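Side-chain contact in cytochrome P450 (CYP102L1) (Mycobacterium phage Adler, PDB 6N6Q), which binds haem and probably acts as a haem-thiolate monooxygenase, a cytochrome P450 encoded by a mycobacterial phage: residues L189-Y194 with A218-F223. Numbering follows the deposited sequence.
Sequences LRELQY and AADKKF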
ATOM      1  N   LEU A 189       9.916 -10.767  -6.419  1.00 52.17           N
ATOM      2  CA  LEU A 189      10.387 -10.587  -5.048  1.00 54.22           C
ATOM      3  C   LEU A 189      11.910 -10.624  -4.976  1.00 56.40           C
ATOM      4  O   LEU A 189      12.521  -9.809  -4.275  1.00 49.60           O
ATOM      5  CB  LEU A 189       9.775 -11.652  -4.138  1.00 52.60           C
ATOM      6  CG  LEU A 189       8.256 -11.607  -3.958  1.00 55.91           C
ATOM      7  CD1 LEU A 189       7.792 -12.757  -3.083  1.00 57.34           C
ATOM      8  CD2 LEU A 189       7.818 -10.272  -3.372  1.00 44.67           C
ATOM      9  N   ARG A 190      12.541 -11.565  -5.686  1.00 57.75           N
ATOM     10  CA  ARG A 190      13.998 -11.564  -5.767  1.00 54.84           C
ATOM     11  C   ARG A 190      14.514 -10.290  -6.417  1.00 51.35           C
ATOM     12  O   ARG A 190      15.599  -9.809  -6.073  1.00 52.35           O
ATOM     13  CB  ARG A 190      14.493 -12.783  -6.548  1.00 54.97           C
ATOM     14  CG  ARG A 190      14.365 -14.108  -5.821  1.00 51.08           C
ATOM     15  CD  ARG A 190      15.255 -15.160  -6.471  1.00 55.30           C
ATOM     16  NE  ARG A 190      14.988 -15.300  -7.900  1.00 53.14           N
ATOM     17  CZ  ARG A 190      14.146 -16.187  -8.419  1.00 53.27           C
ATOM     18  NH1 ARG A 190      13.490 -17.021  -7.625  1.00 54.03           N
ATOM     19  NH2 ARG A 190      13.960 -16.243  -9.730  1.00 48.89           N
ATOM     20  N   GLU A 191      13.750  -9.731  -7.358  1.00 56.74           N
ATOM     21  CA  GLU A 191      14.162  -8.501  -8.021  1.00 50.71           C
ATOM     22  C   GLU A 191      13.996  -7.292  -7.108  1.00 50.29           C
ATOM     23  O   GLU A 191      14.745  -6.317  -7.230  1.00 52.38           O
ATOM     24  CB  GLU A 191      13.364  -8.326  -9.313  1.00 45.55           C
ATOM     25  CG  GLU A 191      14.061  -7.517 -10.390  1.00 54.82           C
ATOM     26  CD  GLU A 191      15.384  -8.123 -10.821  1.00 55.43           C
ATOM     27  OE1 GLU A 191      16.259  -7.362 -11.279  1.00 59.73           O
ATOM     28  OE2 GLU A 191      15.552  -9.354 -10.704  1.00 62.24           O
ATOM     29  N   LEU A 192      13.027  -7.338  -6.189  1.00 54.74           N
ATOM     30  CA  LEU A 192      12.877  -6.261  -5.216  1.00 50.34           C
ATOM     31  C   LEU A 192      14.012  -6.275  -4.201  1.00 54.41           C
ATOM     32  O   LEU A 192      14.518  -5.215  -3.813  1.00 59.01           O
ATOM     33  CB  LEU A 192      11.526  -6.376  -4.507  1.00 50.13           C
ATOM     34  CG  LEU A 192      10.266  -6.075  -5.320  1.00 53.61           C
ATOM     35  CD1 LEU A 192       9.030  -6.536  -4.564  1.00 51.60           C
ATOM     36  CD2 LEU A 192      10.172  -4.592  -5.646  1.00 45.65           C
ATOM     37  N   GLN A 193      14.418  -7.466  -3.753  1.00 59.17           N
ATOM     38  CA  GLN A 193      15.543  -7.568  -2.829  1.00 56.64           C
ATOM     39  C   GLN A 193      16.831  -7.080  -3.477  1.00 54.92           C
ATOM     40  O   GLN A 193      17.626  -6.373  -2.847  1.00 61.70           O
ATOM     41  CB  GLN A 193      15.711  -9.011  -2.355  1.00 55.66           C
ATOM     42  CG  GLN A 193      14.537  -9.568  -1.581  1.00 58.63           C
ATOM     43  CD  GLN A 193      14.769 -11.004  -1.153  1.00 74.22           C
ATOM     44  OE1 GLN A 193      15.754 -11.629  -1.550  1.00 68.34           O
ATOM     45  NE2 GLN A 193      13.865 -11.532  -0.337  1.00 72.40           N
ATOM     46  N   TYR A 194      17.055  -7.455  -4.737  1.00 55.46           N
ATOM     47  CA  TYR A 194      18.254  -7.038  -5.450  1.00 59.87           C
ATOM     48  C   TYR A 194      18.281  -5.537  -5.697  1.00 61.42           C
ATOM     49  O   TYR A 194      19.364  -4.971  -5.882  1.00 64.13           O
ATOM     50  CB  TYR A 194      18.352  -7.798  -6.774  1.00 50.44           C
ATOM     51  CG  TYR A 194      19.657  -7.612  -7.513  1.00 48.89           C
ATOM     52  CD1 TYR A 194      20.774  -8.370  -7.187  1.00 56.50           C
ATOM     53  CD2 TYR A 194      19.769  -6.693  -8.546  1.00 54.36           C
ATOM     54  CE1 TYR A 194      21.967  -8.210  -7.863  1.00 53.71           C
ATOM     55  CE2 TYR A 194      20.957  -6.526  -9.227  1.00 55.57           C
ATOM     56  CZ  TYR A 194      22.053  -7.287  -8.882  1.00 58.57           C
ATOM     57  OH  TYR A 194      23.239  -7.123  -9.557  1.00 65.97           O
ATOM     58  N   ALA A 218      19.853 -10.861 -14.059  1.00 51.80           N
ATOM     59  CA  ALA A 218      19.663 -10.730 -15.501  1.00 56.32           C
ATOM     60  C   ALA A 218      18.599 -11.697 -16.003  1.00 48.07           C
ATOM     61  O   ALA A 218      17.764 -11.332 -16.839  1.00 48.21           O
ATOM     62  CB  ALA A 218      20.985 -10.960 -16.231  1.00 40.09           C
ATOM     63  N   ALA A 219      18.608 -12.931 -15.496  1.00 47.06           N
ATOM     64  CA  ALA A 219      17.597 -13.903 -15.898  1.00 45.40           C
ATOM     65  C   ALA A 219      16.222 -13.525 -15.361  1.00 50.47           C
ATOM     66  O   ALA A 219      15.219 -13.643 -16.075  1.00 56.91           O
ATOM     67  CB  ALA A 219      17.994 -15.301 -15.425  1.00 50.97           C
ATOM     68  N   ASP A 220      16.155 -13.071 -14.106  1.00 48.83           N
ATOM     69  CA  ASP A 220      14.872 -12.671 -13.534  1.00 46.23           C
ATOM     70  C   ASP A 220      14.293 -11.465 -14.260  1.00 46.92           C
ATOM     71  O   ASP A 220      13.080 -11.400 -14.494  1.00 45.27           O
ATOM     72  CB  ASP A 220      15.029 -12.373 -12.043  1.00 51.02           C
ATOM     73  CG  ASP A 220      15.067 -13.632 -11.198  1.00 59.04           C
ATOM     74  OD1 ASP A 220      14.864 -14.731 -11.757  1.00 56.43           O
ATOM     75  OD2 ASP A 220      15.296 -13.518  -9.975  1.00 53.55           O
ATOM     76  N   LYS A 221      15.142 -10.503 -14.627  1.00 51.53           N
ATOM     77  CA  LYS A 221      14.658  -9.307 -15.310  1.00 54.50           C
ATOM     78  C   LYS A 221      14.046  -9.657 -16.664  1.00 55.69           C
ATOM     79  O   LYS A 221      12.954  -9.183 -17.005  1.00 52.25           O
ATOM     80  CB  LYS A 221      15.801  -8.304 -15.471  1.00 52.94           C
ATOM     81  CG  LYS A 221      15.356  -6.905 -15.858  1.00 49.90           C
ATOM     82  CD  LYS A 221      16.533  -5.939 -15.882  1.00 56.11           C
ATOM     83  CE  LYS A 221      16.078  -4.516 -16.172  1.00 63.55           C
ATOM     84  NZ  LYS A 221      17.206  -3.546 -16.089  1.00 71.05           N
ATOM     85  N   LYS A 222      14.733 -10.494 -17.447  1.00 47.96           N
ATOM     86  CA  LYS A 222      14.186 -10.921 -18.731  1.00 50.42           C
ATOM     87  C   LYS A 222      12.915 -11.739 -18.547  1.00 47.97           C
ATOM     88  O   LYS A 222      11.953 -11.584 -19.308  1.00 48.36           O
ATOM     89  CB  LYS A 222      15.223 -11.730 -19.511  1.00 51.47           C
ATOM     90  CG  LYS A 222      16.393 -10.919 -20.044  1.00 66.38           C
ATOM     91  CD  LYS A 222      17.316 -11.796 -20.881  1.00 75.51           C
ATOM     92  CE  LYS A 222      18.530 -11.025 -21.377  1.00 76.88           C
ATOM     93  NZ  LYS A 222      19.459 -11.899 -22.152  1.00 84.66           N
ATOM     94  N   PHE A 223      12.894 -12.620 -17.543  1.00 46.72           N
ATOM     95  CA  PHE A 223      11.717 -13.451 -17.309  1.00 43.77           C
ATOM     96  C   PHE A 223      10.513 -12.606 -16.910  1.00 49.42           C
ATOM     97  O   PHE A 223       9.383 -12.887 -17.326  1.00 52.84           O
ATOM     98  CB  PHE A 223      12.019 -14.498 -16.237  1.00 47.88           C
ATOM     99  CG  PHE A 223      10.858 -15.396 -15.921  1.00 50.05           C
ATOM    100  CD1 PHE A 223      10.548 -16.466 -16.744  1.00 43.67           C
ATOM    101  CD2 PHE A 223      10.078 -15.173 -14.797  1.00 44.79           C
ATOM    102  CE1 PHE A 223       9.479 -17.296 -16.456  1.00 52.10           C
ATOM    103  CE2 PHE A 223       9.007 -16.000 -14.504  1.00 49.67           C
ATOM    104  CZ  PHE A 223       8.707 -17.062 -15.334  1.00 43.47           C
TER
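R190 and D220 join the two helices through a bidentate salt bridge. The guanidinium is presented side-on: NE of R190 donates to OD2 of D220 over 2.8 Å, while NH2 of R190 reaches OD1 of D220 at 2.7 Å, one nitrogen to each oxygen. The match is imperfect, because the two flat groups are turned 36° against each other. OD1 lies in the guanidinium plane, yet NH2 meets it on its syn side from a direction tilted out of the carboxylate plane; OD2 is somewhat off the guanidinium plane and receives NE through its syn lone pair. A bend at chi3 of R190 (-55°) turns its guanidinium edge toward the acid, and the two side chains lie roughly perpendicular. Gripped at both oxygens, the D220 carboxylate has little freedom to rotate.

The E191 and D220 side chains run past one another head to tail, placing E191 OE2 3.3 Å from D220 CB, with the carboxylates nearly perpendicular. OE2 of E191 and OD2 of D220 are 4.2 Å apart, a proximity of like charges that R190 probably offsets on the D220 side. E191 OE1 is hydrogen-bonded to H217 ND1; the same imidazole stacks on the ring of Y194.

The remaining contact is loose: K221 CB lies 4.3 Å from E191 OE1. Beyond the two segments, F223 and D220 touch A187, and R190 rests on L216.

The axes of 189-194 and 218-223 pass 9.9 Å apart and cross steeply, their directions 127° apart. Their parent helices, 183-196 and 212-237, follow one another in the chain ahead of the long helix 265-296, an order consistent with the F and G helices of the cytochrome P450 fold, the pair that lies over the distal side of the haem.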